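Local coordinates for protein 4-alpha-glucanotransferase (Streptococcus agalactiae, PDB 6M6T) that is an amylomaltase of the TIM-barrel clan that holds glycans in its pockets, at residues K108-P111 with V112-A116; I185-H188 with E189-Y193; D162-A165 with I166-E170; Y30-V33 with D34-V37. All coordinates share one frame; numbering follows the deposited sequence.

All four contacts are local, each within a continuous run of eight or nine residues. None closes a long loop, and none nests or crosses with another. The chain meets contact 4 first, on helix 27-38 of the beta-alpha-beta unit between strands 6-10 and 43-45. Contact 1 follows on helix 105-122. Contact 3 spans the short helix 164-167, and contact 2 lies on helix 182-208. Contacts 1 and 2 touch, with Arg110 against Tyr187, so they join two helices. Helix 182-208 also reaches helix 27-38 further along, through Tyr205. Contact 3 stands apart, its nearest atoms about 10 Å from contact 2 and about 33 Å from contact 4.

Contact 1: residues K108-P111 with V112-A116; sequences KRRP and VLEKA
Arg110 and Glu114 meet one turn apart, near the surface, through a salt bridge, NE of Arg110 to OE2 of Glu114 at 2.5 Å. OE2 comes over one face of the guanidinium, and the two flat groups are turned 58° against each other. A bend in the arginine at chi2 (59°) turns NE toward the glutamate. Arg110 also makes a cation-pi contact with Tyr187 of helix 182-208, and Leu113 and Glu114 touch that tyrosine too. The tight side is formed by the buried residues Arg109, Val112 and Leu113. Leu113 CD1 rests 4.0 Å from Arg109 CB, and Val112 packs on another flank against Phe74 and Ile83. The contact is one stretch of helix 105-122, kinked at Pro111, whose nitrogen makes no bond to the turn before. The i to i+4 ladder resumes at once after this gap. Leu113 N donates to Arg109 O at 3.0 Å. Glu114 N donates to Arg110 O, and Lys115 N to Pro111 O. The loose side carries Pro111 and Lys115, both exposed to solvent. Lys115 lays its CB 3.4 Å from Pro111 O, while its amine leads away toward a long, weak ion pair with Asp87.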
loop_
_atom_site.group_PDB
_atom_site.type_symbol
_atom_site.label_atom_id
_atom_site.label_comp_id
_atom_site.label_asym_id
_atom_site.label_seq_id
_atom_site.Cartn_x
_atom_site.Cartn_y
_atom_site.Cartn_z
ATOM N N LYS A 108 -6.869 11.488 -18.384
ATOM C CA LYS A 108 -7.901 10.889 -19.218
ATOM C C LYS A 108 -9.116 10.394 -18.440
ATOM O O LYS A 108 -10.185 10.233 -19.039
ATOM C CB LYS A 108 -7.315 9.741 -20.040
ATOM C CG LYS A 108 -6.327 10.201 -21.106
ATOM C CD LYS A 108 -6.364 9.314 -22.349
ATOM C CE LYS A 108 -5.352 9.793 -23.383
ATOM N NZ LYS A 108 -4.027 10.065 -22.757
ATOM N N ARG A 109 -9.000 10.141 -17.139
ATOM C CA ARG A 109 -10.182 9.655 -16.435
ATOM C C ARG A 109 -11.162 10.764 -16.100
ATOM O O ARG A 109 -12.320 10.469 -15.780
ATOM C CB ARG A 109 -9.792 8.942 -15.142
ATOM C CG ARG A 109 -8.835 7.795 -15.332
ATOM C CD ARG A 109 -8.448 7.203 -13.990
ATOM N NE ARG A 109 -9.571 6.558 -13.307
ATOM C CZ ARG A 109 -10.035 5.348 -13.609
ATOM N NH1 ARG A 109 -9.484 4.652 -14.595
ATOM N NH2 ARG A 109 -11.053 4.839 -12.930
ATOM N N ARG A 110 -10.733 12.030 -16.180
ATOM C CA ARG A 110 -11.460 13.095 -15.496
ATOM C C ARG A 110 -12.783 13.455 -16.168
ATOM O O ARG A 110 -13.800 13.551 -15.460
ATOM C CB ARG A 110 -10.546 14.314 -15.331
ATOM C CG ARG A 110 -11.107 15.378 -14.437
ATOM C CD ARG A 110 -11.378 14.812 -13.074
ATOM N NE ARG A 110 -11.966 15.785 -12.154
ATOM C CZ ARG A 110 -11.291 16.754 -11.537
ATOM N NH1 ARG A 110 -9.984 16.911 -11.746
ATOM N NH2 ARG A 110 -11.936 17.575 -10.718
ATOM N N PRO A 111 -12.854 13.697 -17.490
ATOM C CA PRO A 111 -14.180 13.816 -18.136
ATOM C C PRO A 111 -15.161 12.718 -17.744
ATOM O O PRO A 111 -16.337 13.002 -17.471
ATOM C CB PRO A 111 -13.849 13.733 -19.635
ATOM C CG PRO A 111 -12.402 13.263 -19.710
ATOM C CD PRO A 111 -11.773 13.841 -18.477
ATOM N N VAL A 112 -14.685 11.468 -17.687
ATOM C CA VAL A 112 -15.544 10.314 -17.418
ATOM C C VAL A 112 -16.082 10.349 -15.988
ATOM O O VAL A 112 -17.293 10.180 -15.747
ATOM C CB VAL A 112 -14.760 9.016 -17.673
ATOM C CG1 VAL A 112 -15.677 7.815 -17.524
ATOM C CG2 VAL A 112 -14.039 9.067 -19.024
ATOM N N LEU A 113 -15.178 10.509 -15.012
ATOM C CA LEU A 113 -15.601 10.587 -13.618
ATOM C C LEU A 113 -16.529 11.781 -13.397
ATOM O O LEU A 113 -17.517 11.684 -12.658
ATOM C CB LEU A 113 -14.372 10.658 -12.693
ATOM C CG LEU A 113 -13.488 9.404 -12.527
ATOM C CD1 LEU A 113 -12.089 9.743 -12.024
ATOM C CD2 LEU A 113 -14.137 8.377 -11.617
ATOM N N GLU A 114 -16.232 12.915 -14.034
ATOM C CA GLU A 114 -17.096 14.077 -13.887
ATOM C C GLU A 114 -18.487 13.811 -14.460
ATOM O O GLU A 114 -19.494 14.196 -13.851
ATOM C CB GLU A 114 -16.451 15.291 -14.553
ATOM C CG GLU A 114 -15.860 16.294 -13.563
ATOM C CD GLU A 114 -14.604 16.976 -14.088
ATOM O OE1 GLU A 114 -14.491 17.198 -15.315
ATOM O OE2 GLU A 114 -13.711 17.261 -13.267
ATOM N N LYS A 115 -18.564 13.163 -15.632
ATOM C CA LYS A 115 -19.862 12.783 -16.192
ATOM C C LYS A 115 -20.639 11.893 -15.213
ATOM O O LYS A 115 -21.835 12.120 -14.958
ATOM C CB LYS A 115 -19.647 12.104 -17.562
ATOM C CG LYS A 115 -20.906 11.756 -18.365
ATOM C CD LYS A 115 -21.525 12.934 -19.151
ATOM C CE LYS A 115 -20.805 13.239 -20.472
ATOM N NZ LYS A 115 -20.452 12.024 -21.265
ATOM N N ALA A 116 -19.955 10.915 -14.604
ATOM C CA ALA A 116 -20.625 10.022 -13.659
ATOM C C ALA A 116 -21.085 10.752 -12.398
ATOM O O ALA A 116 -22.160 10.458 -11.865
ATOM C CB ALA A 116 -19.707 8.859 -13.290
#

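Contact 2: residues I185-H188 with E189-Y193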
loop_
_atom_site.group_PDB
_atom_site.type_symbol
_atom_site.label_atom_id
_atom_site.label_comp_id
_atom_site.label_asym_id
_atom_site.label_seq_id
_atom_site.Cartn_x
_atom_site.Cartn_y
_atom_site.Cartn_z
ATOM N N ILE A 185 -15.708 20.554 -5.129
ATOM C CA ILE A 185 -15.614 19.822 -3.872
ATOM C C ILE A 185 -16.574 18.642 -3.887
ATOM O O ILE A 185 -16.191 17.496 -3.588
ATOM C CB ILE A 185 -15.896 20.751 -2.675
ATOM C CG1 ILE A 185 -14.813 21.811 -2.513
ATOM C CG2 ILE A 185 -15.994 19.947 -1.373
ATOM C CD1 ILE A 185 -15.204 22.884 -1.501
ATOM N N LYS A 186 -17.842 18.908 -4.222
ATOM C CA LYS A 186 -18.814 17.823 -4.311
ATOM C C LYS A 186 -18.337 16.730 -5.263
ATOM O O LYS A 186 -18.598 15.545 -5.025
ATOM C CB LYS A 186 -20.177 18.364 -4.749
ATOM C CG LYS A 186 -21.331 17.412 -4.516
ATOM C CD LYS A 186 -22.553 18.114 -3.917
ATOM C CE LYS A 186 -22.429 18.326 -2.412
ATOM N NZ LYS A 186 -22.087 17.072 -1.690
ATOM N N TYR A 187 -17.618 17.101 -6.329
ATOM C CA TYR A 187 -17.035 16.084 -7.197
ATOM C C TYR A 187 -16.203 15.082 -6.396
ATOM O O TYR A 187 -16.370 13.862 -6.536
ATOM C CB TYR A 187 -16.185 16.733 -8.294
ATOM C CG TYR A 187 -15.265 15.737 -8.937
ATOM C CD1 TYR A 187 -13.982 15.505 -8.423
ATOM C CD2 TYR A 187 -15.689 14.977 -10.024
ATOM C CE1 TYR A 187 -13.141 14.557 -8.977
ATOM C CE2 TYR A 187 -14.849 14.017 -10.593
ATOM C CZ TYR A 187 -13.574 13.814 -10.067
ATOM O OH TYR A 187 -12.725 12.875 -10.618
ATOM N N HIS A 188 -15.286 15.585 -5.558
ATOM C CA HIS A 188 -14.342 14.710 -4.863
ATOM C C HIS A 188 -15.020 13.921 -3.760
ATOM O O HIS A 188 -14.635 12.772 -3.492
ATOM C CB HIS A 188 -13.198 15.518 -4.274
ATOM C CG HIS A 188 -12.222 16.020 -5.293
ATOM N ND1 HIS A 188 -11.268 15.211 -5.874
ATOM C CD2 HIS A 188 -12.037 17.257 -5.814
ATOM C CE1 HIS A 188 -10.542 15.928 -6.714
ATOM N NE2 HIS A 188 -10.986 17.172 -6.696
ATOM N N GLU A 189 -16.027 14.516 -3.118
ATOM C CA GLU A 189 -16.869 13.747 -2.203
ATOM C C GLU A 189 -17.482 12.548 -2.908
ATOM O O GLU A 189 -17.446 11.417 -2.401
ATOM C CB GLU A 189 -17.979 14.620 -1.626
ATOM C CG GLU A 189 -17.684 15.094 -0.226
ATOM C CD GLU A 189 -18.240 16.475 0.070
ATOM O OE1 GLU A 189 -19.428 16.759 -0.254
ATOM O OE2 GLU A 189 -17.453 17.283 0.610
ATOM N N VAL A 190 -18.053 12.784 -4.088
ATOM C CA VAL A 190 -18.788 11.737 -4.776
ATOM C C VAL A 190 -17.827 10.670 -5.289
ATOM O O VAL A 190 -18.123 9.469 -5.235
ATOM C CB VAL A 190 -19.658 12.357 -5.892
ATOM C CG1 VAL A 190 -20.225 11.289 -6.815
ATOM C CG2 VAL A 190 -20.810 13.182 -5.288
ATOM N N THR A 191 -16.652 11.075 -5.768
ATOM C CA THR A 191 -15.689 10.055 -6.168
ATOM C C THR A 191 -15.256 9.214 -4.971
ATOM O O THR A 191 -15.066 8.000 -5.109
ATOM C CB THR A 191 -14.481 10.671 -6.880
ATOM O OG1 THR A 191 -13.884 11.693 -6.064
ATOM C CG2 THR A 191 -14.906 11.256 -8.217
ATOM N N GLN A 192 -15.138 9.813 -3.779
ATOM C CA GLN A 192 -14.839 8.991 -2.603
ATOM C C GLN A 192 -15.987 8.027 -2.305
ATOM O O GLN A 192 -15.752 6.871 -1.910
ATOM C CB GLN A 192 -14.525 9.872 -1.388
ATOM C CG GLN A 192 -13.101 10.489 -1.374
ATOM C CD GLN A 192 -11.982 9.485 -1.681
ATOM O OE1 GLN A 192 -11.730 8.547 -0.917
ATOM N NE2 GLN A 192 -11.295 9.700 -2.798
ATOM N N TYR A 193 -17.230 8.478 -2.519
ATOM C CA TYR A 193 -18.381 7.596 -2.330
ATOM C C TYR A 193 -18.323 6.410 -3.288
ATOM O O TYR A 193 -18.598 5.264 -2.897
ATOM C CB TYR A 193 -19.682 8.377 -2.520
ATOM C CG TYR A 193 -20.926 7.511 -2.677
ATOM C CD1 TYR A 193 -21.569 6.966 -1.565
ATOM C CD2 TYR A 193 -21.468 7.248 -3.940
ATOM C CE1 TYR A 193 -22.707 6.178 -1.709
ATOM C CE2 TYR A 193 -22.604 6.459 -4.086
ATOM C CZ TYR A 193 -23.216 5.927 -2.969
ATOM O OH TYR A 193 -24.341 5.147 -3.110
#
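Thr191 sets its methyl over one face of the Tyr187 ring, a CH-pi contact. CG2 of Thr191 is 3.8 Å from the ring centroid of Tyr187 and 25° off the normal. Thr191 CG2 is offset toward the rim of the ring. The same threonine turns its hydroxyl the other way, onto the helix backbone. With chi1 at 54°, OG1 falls between its own nitrogen and carbonyl carbon. There Thr191 OG1 donates to His188 O at 2.9 Å. Gln192 N reaches His188 O at 3.0 Å from the same face of the carbonyl plane, so two bonds grip this oxygen. The imidazole of His188 lies with CD1 of Tyr187 over its centre. NE2 of His188 is hydrogen-bonded to Glu151.

Lys186 and Glu189 cross at a slant on another side of the helix. NZ of Lys186 meets OE1 of Glu189 at 3.0 Å, nearly in line with the C-O bond, in a hydrogen-bonded salt bridge. Ile185 lies alongside Glu189, pointing the same way, its CG2 3.6 Å from Glu189 OE2. Three helices pack round helix 182-208 here. Helix 105-122 covers Tyr187 and Val190, helix 126-134 packs on Lys186, Glu189 and Val190, and helix 140-152 lies against Ile185 and His188.

Contact 3: residues D162-A165 with I166-E170; sequences DDKA and IIRRE
Arg168 has CG between its own nitrogen and carbonyl carbon (chi1 37°), and from there the chain runs extended to NE, which lays the guanidinium back across Lys164. Asp163 has CG opposite its nitrogen (chi1 -176°), which brings OD1 over the start of the helix. Ala165 N donates to Asp163 OD1 at 3.2 Å, from above the carboxylate plane. This is an N-cap. Asp163 OD2 is hydrogen-bonded to Tyr177 OH, which probably helps fix the carboxylate. The one full helical bond from Asp163 O goes to Ile167 N at 3.1 Å.

At the other end the helix stops in a Schellman motif, with Arg169 at positive phi. Glu170 N donates to Ala165 O at 3.1 Å, and Arg169 N to Ile166 O at 3.2 Å. Arg168 presents a face of its guanidinium to Lys164 O, 3.1 Å above the plane, without a hydrogen bond. Its NE makes a salt bridge to Glu170 OE2 at 3.4 Å. The carboxylate at the N-cap probably suits the start of helix 164-167. The positive charge of Arg168 faces the Lys164 carbonyl oxygen, which is probably a favourable electrostatic contact.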
loop_
_atom_site.group_PDB
_atom_site.type_symbol
_atom_site.label_atom_id
_atom_site.label_comp_id
_atom_site.label_asym_id
_atom_site.label_seq_id
_atom_site.Cartn_x
_atom_site.Cartn_y
_atom_site.Cartn_z
ATOM N N ASP A 162 -0.625 30.048 -3.019
ATOM C CA ASP A 162 -0.382 31.486 -3.113
ATOM C C ASP A 162 -1.004 32.291 -1.982
ATOM O O ASP A 162 -0.498 33.370 -1.656
ATOM C CB ASP A 162 -0.900 32.025 -4.450
ATOM C CG ASP A 162 -0.184 31.408 -5.634
ATOM O OD1 ASP A 162 0.107 30.188 -5.560
ATOM O OD2 ASP A 162 0.088 32.133 -6.625
ATOM N N ASP A 163 -2.070 31.795 -1.376
ATOM C CA ASP A 163 -2.843 32.540 -0.389
ATOM C C ASP A 163 -2.504 31.990 0.998
ATOM O O ASP A 163 -3.023 30.953 1.426
ATOM C CB ASP A 163 -4.324 32.434 -0.732
ATOM C CG ASP A 163 -5.202 33.242 0.173
ATOM O OD1 ASP A 163 -4.682 33.965 1.048
ATOM O OD2 ASP A 163 -6.433 33.148 0.001
ATOM N N LYS A 164 -1.625 32.702 1.700
ATOM C CA LYS A 164 -1.219 32.292 3.038
ATOM C C LYS A 164 -2.400 32.177 4.002
ATOM O O LYS A 164 -2.339 31.393 4.955
ATOM C CB LYS A 164 -0.168 33.277 3.566
ATOM C CG LYS A 164 1.281 32.864 3.258
ATOM C CD LYS A 164 1.867 33.667 2.097
ATOM C CE LYS A 164 2.981 32.900 1.383
ATOM N NZ LYS A 164 3.511 33.636 0.190
ATOM N N ALA A 165 -3.480 32.922 3.772
ATOM C CA ALA A 165 -4.662 32.780 4.617
ATOM C C ALA A 165 -5.237 31.373 4.514
ATOM O O ALA A 165 -5.569 30.747 5.528
ATOM C CB ALA A 165 -5.718 33.815 4.226
ATOM N N ILE A 166 -5.364 30.862 3.285
ATOM C CA ILE A 166 -5.936 29.532 3.111
ATOM C C ILE A 166 -4.949 28.463 3.560
ATOM O O ILE A 166 -5.356 27.394 4.019
ATOM C CB ILE A 166 -6.408 29.312 1.654
ATOM C CG1 ILE A 166 -7.519 28.268 1.613
ATOM C CG2 ILE A 166 -5.276 28.862 0.751
ATOM C CD1 ILE A 166 -8.698 28.589 2.485
ATOM N N ILE A 167 -3.648 28.742 3.481
ATOM C CA ILE A 167 -2.671 27.741 3.889
ATOM C C ILE A 167 -2.804 27.421 5.376
ATOM O O ILE A 167 -2.615 26.272 5.795
ATOM C CB ILE A 167 -1.256 28.216 3.508
ATOM C CG1 ILE A 167 -0.921 27.738 2.091
ATOM C CG2 ILE A 167 -0.230 27.749 4.523
ATOM C CD1 ILE A 167 0.320 28.354 1.504
ATOM N N ARG A 168 -3.173 28.400 6.190
ATOM C CA ARG A 168 -3.377 28.165 7.612
ATOM C C ARG A 168 -4.840 28.337 8.015
ATOM O O ARG A 168 -5.131 28.710 9.154
ATOM C CB ARG A 168 -2.475 29.074 8.444
ATOM C CG ARG A 168 -2.298 30.445 7.846
ATOM C CD ARG A 168 -1.349 31.285 8.658
ATOM N NE ARG A 168 -1.248 32.627 8.102
ATOM C CZ ARG A 168 -0.464 32.937 7.078
ATOM N NH1 ARG A 168 0.274 31.989 6.505
ATOM N NH2 ARG A 168 -0.423 34.187 6.625
ATOM N N ARG A 169 -5.758 28.075 7.083
ATOM C CA ARG A 169 -7.191 27.909 7.354
ATOM C C ARG A 169 -7.762 29.004 8.262
ATOM O O ARG A 169 -8.284 28.737 9.346
ATOM C CB ARG A 169 -7.475 26.529 7.959
ATOM C CG ARG A 169 -6.392 25.495 7.780
ATOM C CD ARG A 169 -6.830 24.188 8.389
ATOM N NE ARG A 169 -7.777 23.519 7.505
ATOM C CZ ARG A 169 -9.092 23.456 7.704
ATOM N NH1 ARG A 169 -9.627 24.016 8.787
ATOM N NH2 ARG A 169 -9.869 22.825 6.821
ATOM N N GLU A 170 -7.680 30.250 7.803
ATOM C CA GLU A 170 -8.377 31.328 8.499
ATOM C C GLU A 170 -9.836 31.316 8.062
ATOM O O GLU A 170 -10.125 31.316 6.865
ATOM C CB GLU A 170 -7.723 32.686 8.224
ATOM C CG GLU A 170 -6.178 32.683 8.186
ATOM C CD GLU A 170 -5.493 32.328 9.528
ATOM O OE1 GLU A 170 -6.184 32.226 10.572
ATOM O OE2 GLU A 170 -4.246 32.163 9.538
#

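Contact 4: residues Y30-V33 with D34-V37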
loop_
_atom_site.group_PDB
_atom_site.type_symbol
_atom_site.label_atom_id
_atom_site.label_comp_id
_atom_site.label_asym_id
_atom_site.label_seq_id
_atom_site.Cartn_x
_atom_site.Cartn_y
_atom_site.Cartn_z
ATOM N N TYR A 30 -12.901 -9.556 -9.259
ATOM C CA TYR A 30 -13.722 -10.702 -8.865
ATOM C C TYR A 30 -13.189 -11.994 -9.475
ATOM O O TYR A 30 -13.246 -13.054 -8.838
ATOM C CB TYR A 30 -15.186 -10.478 -9.272
ATOM C CG TYR A 30 -15.829 -9.252 -8.655
ATOM C CD1 TYR A 30 -15.748 -8.012 -9.277
ATOM C CD2 TYR A 30 -16.520 -9.336 -7.448
ATOM C CE1 TYR A 30 -16.326 -6.884 -8.714
ATOM C CE2 TYR A 30 -17.099 -8.214 -6.871
ATOM C CZ TYR A 30 -17.001 -6.989 -7.508
ATOM O OH TYR A 30 -17.574 -5.867 -6.932
ATOM N N ALA A 31 -12.632 -11.917 -10.688
ATOM C CA ALA A 31 -11.967 -13.083 -11.262
ATOM C C ALA A 31 -10.745 -13.479 -10.436
ATOM O O ALA A 31 -10.478 -14.671 -10.242
ATOM C CB ALA A 31 -11.578 -12.810 -12.718
ATOM N N PHE A 32 -9.999 -12.490 -9.933
ATOM C CA PHE A 32 -8.849 -12.773 -9.080
ATOM C C PHE A 32 -9.272 -13.443 -7.782
ATOM O O PHE A 32 -8.607 -14.372 -7.308
ATOM C CB PHE A 32 -8.078 -11.493 -8.785
ATOM C CG PHE A 32 -6.713 -11.748 -8.255
ATOM C CD1 PHE A 32 -5.687 -12.098 -9.109
ATOM C CD2 PHE A 32 -6.446 -11.662 -6.901
ATOM C CE1 PHE A 32 -4.432 -12.373 -8.627
ATOM C CE2 PHE A 32 -5.179 -11.919 -6.427
ATOM C CZ PHE A 32 -4.169 -12.259 -7.292
ATOM N N VAL A 33 -10.372 -12.982 -7.184
ATOM C CA VAL A 33 -10.911 -13.699 -6.025
ATOM C C VAL A 33 -11.238 -15.140 -6.406
ATOM O O VAL A 33 -10.856 -16.089 -5.705
ATOM C CB VAL A 33 -12.149 -12.974 -5.460
ATOM C CG1 VAL A 33 -12.503 -13.496 -4.078
ATOM C CG2 VAL A 33 -11.922 -11.484 -5.410
ATOM N N ASP A 34 -11.979 -15.312 -7.517
ATOM C CA ASP A 34 -12.340 -16.635 -8.017
ATOM C C ASP A 34 -11.103 -17.521 -8.132
ATOM O O ASP A 34 -11.132 -18.713 -7.778
ATOM C CB ASP A 34 -13.033 -16.505 -9.381
ATOM C CG ASP A 34 -14.532 -16.144 -9.282
ATOM O OD1 ASP A 34 -15.189 -16.538 -8.290
ATOM O OD2 ASP A 34 -15.053 -15.473 -10.215
ATOM N N PHE A 35 -9.997 -16.941 -8.603
ATOM C CA PHE A 35 -8.763 -17.699 -8.759
ATOM C C PHE A 35 -8.138 -18.029 -7.410
ATOM O O PHE A 35 -7.489 -19.072 -7.261
ATOM C CB PHE A 35 -7.787 -16.919 -9.641
ATOM C CG PHE A 35 -6.361 -17.041 -9.215
ATOM C CD1 PHE A 35 -5.628 -18.168 -9.534
ATOM C CD2 PHE A 35 -5.745 -16.031 -8.484
ATOM C CE1 PHE A 35 -4.308 -18.291 -9.124
ATOM C CE2 PHE A 35 -4.411 -16.152 -8.071
ATOM C CZ PHE A 35 -3.701 -17.275 -8.384
ATOM N N LEU A 36 -8.310 -17.156 -6.420
ATOM C CA LEU A 36 -7.748 -17.456 -5.107
ATOM C C LEU A 36 -8.490 -18.618 -4.460
ATOM O O LEU A 36 -7.872 -19.472 -3.813
ATOM C CB LEU A 36 -7.772 -16.215 -4.209
ATOM C CG LEU A 36 -6.847 -15.090 -4.676
ATOM C CD1 LEU A 36 -6.744 -13.905 -3.672
ATOM C CD2 LEU A 36 -5.494 -15.673 -4.977
ATOM N N VAL A 37 -9.811 -18.680 -4.645
ATOM C CA VAL A 37 -10.568 -19.822 -4.118
ATOM C C VAL A 37 -10.371 -21.087 -4.947
ATOM O O VAL A 37 -10.594 -22.191 -4.429
ATOM C CB VAL A 37 -12.086 -19.571 -4.005
ATOM C CG1 VAL A 37 -12.368 -18.207 -3.370
ATOM C CG2 VAL A 37 -12.790 -19.744 -5.356
#
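Helix 27-38 is the crossover helix of a beta-alpha-beta unit of the TIM barrel, between parallel strands 6-10 and 43-45, and on it Phe32 packs against Phe35 and Leu36. The two phenylalanine side chains lie side by side and point the same way. Their ring planes are 54° apart and the centroids 5.3 Å, an oblique pair. CD2 of Phe35 stands over one face of the Phe32 ring, toward its rim, and the closest carbons are Phe32 CE1 and Phe35 CE2 at 3.8 Å. Leu36 comes to another part of the ring, its CD1 3.7 Å from Phe32 CE2. Phe32 carries CG opposite its own nitrogen (chi1 -164°), which places the ring beside these partners.

In the backbone beneath, Leu36 N donates to Phe32 O at 2.9 Å and makes a second, weak bond to Val33 O. Val37 N donates to Val33 O at 3.0 Å. The edge of the Phe35 ring also faces Phe32 O, with CD2 of Phe35 at 3.5 Å. Asp34 N donates to Tyr30 O at 2.9 Å.

Chemically the helix is two-sided. Phe32 and Leu36 make apolar contacts with Val9 of the barrel strand, and Phe32 also meets Trp44. On the other side Tyr30 meets Tyr205 of helix 182-208 edge-to-face. Asp34 OD1 adds a directional hydrogen bond to Tyr205 OH, which probably fixes the carboxylate against that helix.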